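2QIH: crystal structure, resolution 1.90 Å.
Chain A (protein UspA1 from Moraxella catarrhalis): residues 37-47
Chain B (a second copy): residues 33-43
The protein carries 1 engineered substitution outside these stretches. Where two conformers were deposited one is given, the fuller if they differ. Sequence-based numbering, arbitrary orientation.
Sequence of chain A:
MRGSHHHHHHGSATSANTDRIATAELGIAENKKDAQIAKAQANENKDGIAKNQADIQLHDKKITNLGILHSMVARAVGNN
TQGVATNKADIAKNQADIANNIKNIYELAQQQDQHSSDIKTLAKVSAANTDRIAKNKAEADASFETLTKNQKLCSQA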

# COMPACT_ATOMS: atom_id res chain seq x y z
N ILE A 37 57.38 -35.93 19.39
CA ILE A 37 56.95 -35.01 18.34
C ILE A 37 55.47 -35.27 17.97
O ILE A 37 54.65 -34.35 17.98
CB ILE A 37 57.89 -35.06 17.10
CG1 ILE A 37 59.28 -34.48 17.48
CG2 ILE A 37 57.30 -34.19 15.96
CD1 ILE A 37 60.41 -34.86 16.53
N ALA A 38 55.17 -36.53 17.66
CA ALA A 38 53.84 -36.96 17.29
C ALA A 38 52.83 -36.64 18.38
O ALA A 38 51.72 -36.11 18.11
CB ALA A 38 53.87 -38.46 17.04
N LYS A 39 53.19 -36.99 19.61
CA LYS A 39 52.27 -36.79 20.70
C LYS A 39 51.95 -35.30 20.85
O LYS A 39 50.81 -34.91 21.07
CB LYS A 39 52.80 -37.42 22.01
CG LYS A 39 52.71 -38.95 22.08
CD LYS A 39 53.35 -39.59 23.38
CE LYS A 39 52.53 -39.25 24.63
NZ LYS A 39 52.96 -39.90 25.94
N ALA A 40 52.97 -34.47 20.68
CA ALA A 40 52.81 -33.01 20.85
C ALA A 40 51.94 -32.41 19.75
O ALA A 40 51.03 -31.58 20.01
CB ALA A 40 54.19 -32.32 20.89
N GLN A 41 52.17 -32.84 18.51
CA GLN A 41 51.32 -32.38 17.42
C GLN A 41 49.86 -32.80 17.60
O GLN A 41 48.94 -32.02 17.37
CB GLN A 41 51.84 -32.88 16.07
CG GLN A 41 51.05 -32.31 14.84
CD GLN A 41 51.17 -30.79 14.71
OE1 GLN A 41 52.28 -30.25 14.75
NE2 GLN A 41 50.03 -30.09 14.53
N ALA A 42 49.68 -34.03 18.05
CA ALA A 42 48.33 -34.59 18.24
C ALA A 42 47.57 -33.85 19.36
O ALA A 42 46.35 -33.59 19.25
CB ALA A 42 48.42 -36.07 18.49
N ASN A 43 48.28 -33.47 20.42
CA ASN A 43 47.73 -32.58 21.45
C ASN A 43 47.36 -31.18 20.91
O ASN A 43 46.31 -30.64 21.25
CB ASN A 43 48.68 -32.47 22.65
CG ASN A 43 48.73 -33.75 23.48
OD1 ASN A 43 47.96 -34.69 23.25
ND2 ASN A 43 49.66 -33.81 24.45
N GLU A 44 48.23 -30.58 20.10
CA GLU A 44 47.88 -29.27 19.48
C GLU A 44 46.65 -29.43 18.57
O GLU A 44 45.72 -28.60 18.58
CB GLU A 44 49.04 -28.70 18.66
CG GLU A 44 50.21 -28.29 19.51
CD GLU A 44 51.53 -28.23 18.75
OE1 GLU A 44 51.50 -28.28 17.49
OE2 GLU A 44 52.58 -28.13 19.42
N ASN A 45 46.67 -30.49 17.77
CA ASN A 45 45.57 -30.80 16.89
C ASN A 45 44.27 -30.99 17.65
O ASN A 45 43.24 -30.43 17.27
CB ASN A 45 45.88 -32.00 16.00
CG ASN A 45 46.88 -31.66 14.92
OD1 ASN A 45 47.26 -30.48 14.74
ND2 ASN A 45 47.34 -32.69 14.21
N LYS A 46 44.33 -31.78 18.74
CA LYS A 46 43.18 -31.94 19.59
C LYS A 46 42.58 -30.58 20.00
O LYS A 46 41.36 -30.42 19.95
CB LYS A 46 43.50 -32.78 20.83
CG LYS A 46 42.27 -33.07 21.70
CD LYS A 46 42.69 -33.41 23.11
CE LYS A 46 41.64 -34.19 23.84
NZ LYS A 46 42.18 -34.50 25.21
N ASP A 47 43.43 -29.62 20.36
CA ASP A 47 42.94 -28.28 20.71
C ASP A 47 42.29 -27.54 19.50
O ASP A 47 41.25 -26.92 19.64
CB ASP A 47 44.04 -27.42 21.38
CG ASP A 47 44.49 -27.95 22.77
OD1 ASP A 47 43.75 -28.73 23.43
OD2 ASP A 47 45.60 -27.57 23.22
N LYS B 33 54.79 -47.78 23.83
CA LYS B 33 53.60 -47.18 24.34
C LYS B 33 53.40 -45.71 23.90
O LYS B 33 52.29 -45.32 23.58
CB LYS B 33 53.51 -47.36 25.87
CG LYS B 33 52.24 -46.80 26.48
CD LYS B 33 50.97 -47.38 25.86
CE LYS B 33 49.73 -46.86 26.64
NZ LYS B 33 48.53 -47.53 26.02
N ASP B 34 54.47 -44.91 23.86
CA ASP B 34 54.31 -43.52 23.50
C ASP B 34 53.85 -43.31 22.05
O ASP B 34 52.94 -42.52 21.79
CB ASP B 34 55.57 -42.73 23.81
CG ASP B 34 55.69 -42.44 25.34
OD1 ASP B 34 54.65 -42.19 25.97
OD2 ASP B 34 56.80 -42.47 25.88
N ALA B 35 54.47 -44.06 21.14
CA ALA B 35 54.01 -44.15 19.73
C ALA B 35 52.52 -44.51 19.63
O ALA B 35 51.76 -43.91 18.83
CB ALA B 35 54.83 -45.16 19.00
N GLN B 36 52.15 -45.50 20.44
CA GLN B 36 50.74 -46.02 20.51
C GLN B 36 49.79 -44.93 20.95
O GLN B 36 48.71 -44.72 20.33
CB GLN B 36 50.68 -47.25 21.43
CG GLN B 36 50.94 -48.54 20.65
CD GLN B 36 51.27 -49.84 21.47
OE1 GLN B 36 51.54 -50.88 20.85
NE2 GLN B 36 51.26 -49.77 22.81
N ILE B 37 50.19 -44.22 22.01
CA ILE B 37 49.43 -43.08 22.49
C ILE B 37 49.18 -42.08 21.35
O ILE B 37 48.03 -41.69 21.10
CB ILE B 37 50.11 -42.41 23.73
CG1 ILE B 37 50.05 -43.38 24.94
CG2 ILE B 37 49.36 -41.11 24.10
CD1 ILE B 37 51.04 -43.06 26.06
N ALA B 38 50.25 -41.69 20.67
CA ALA B 38 50.20 -40.75 19.57
C ALA B 38 49.29 -41.25 18.46
O ALA B 38 48.44 -40.49 17.92
CB ALA B 38 51.61 -40.57 19.03
N LYS B 39 49.47 -42.51 18.09
CA LYS B 39 48.70 -43.05 17.00
C LYS B 39 47.21 -43.01 17.36
O LYS B 39 46.37 -42.67 16.53
CB LYS B 39 49.18 -44.48 16.62
CG LYS B 39 50.50 -44.52 15.84
CD LYS B 39 51.04 -45.98 15.53
CE LYS B 39 50.14 -46.71 14.53
NZ LYS B 39 50.61 -48.08 14.05
N ALA B 40 46.90 -43.32 18.61
CA ALA B 40 45.49 -43.36 19.06
C ALA B 40 44.85 -41.98 19.08
O ALA B 40 43.70 -41.77 18.61
CB ALA B 40 45.40 -44.02 20.45
N GLN B 41 45.60 -41.00 19.57
CA GLN B 41 45.09 -39.62 19.54
C GLN B 41 44.87 -39.13 18.11
O GLN B 41 43.86 -38.48 17.81
CB GLN B 41 46.04 -38.67 20.28
CG GLN B 41 45.50 -37.22 20.40
CD GLN B 41 44.20 -37.13 21.23
OE1 GLN B 41 44.14 -37.66 22.34
NE2 GLN B 41 43.18 -36.43 20.70
N ALA B 42 45.80 -39.46 17.24
CA ALA B 42 45.74 -39.02 15.84
C ALA B 42 44.53 -39.65 15.10
O ALA B 42 43.85 -38.98 14.29
CB ALA B 42 47.04 -39.31 15.15
N ASN B 43 44.24 -40.91 15.42
CA ASN B 43 43.00 -41.55 14.95
C ASN B 43 41.73 -40.89 15.50
O ASN B 43 40.76 -40.69 14.76
CB ASN B 43 43.01 -43.06 15.27
CG ASN B 43 44.00 -43.84 14.40
OD1 ASN B 43 44.59 -43.30 13.47
ND2 ASN B 43 44.19 -45.13 14.73

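Both stretches are helical throughout, and their axes run in broadly the same direction, 26° apart. The closest approach of the axes is 8.5 Å. Ala42(A) CA lies 5.7 Å from Ala42(B) CA, and Lys39(A) CA comes within 4.6 Å of Ala38(B) CA.

The apolar contact centres on alanine. Ala38(A) CB and Ala38(B) CB meet at 3.7 Å, so the same residue from two chains packs against itself. Both CA-to-CB bonds point toward the other helix. One turn on, Ala42(A) also points toward chain B. Ala42(A) CB lies 3.7 Å from Gln41(B) CG, a methyl resting on the aliphatic part of a longer side chain. Gln41(B) points toward chain A, and Gln41(B) NE2 sits 3.6 Å from Lys46(A) CG, a packing contact with the lysine's aliphatic chain.

One salt bridge links the helices. Lys39(A) NZ donates a hydrogen bond to Asp34(B) OD1 at 2.8 Å, joining opposite charges. The CA-to-CB bond of Lys39(A) points sideways, but the end of the side chain comes nearer to chain B. On the way, Lys39(A) CG packs 3.6 Å from Ala38(B) CB. At the tip, Lys39(A) NZ lies 3.7 Å from Ile37(B) CD1. The lysine thus combines a polar link with van der Waals packing, and it has the largest area covered by the other stretch.

The remaining side-chain hydrogen bonds lie outside the contact. Gln41 has the same rotamer in both chains, but only Gln41(B) reaches the other stretch. Gln41(A) NE2 donates a hydrogen bond to Asn45(A) OD1 at 2.8 Å, within its own helix. Gln41(B) NE2 is also hydrogen-bonded, to a residue just beyond its stretch. Asn45(A) ND2 is hydrogen-bonded elsewhere in the structure.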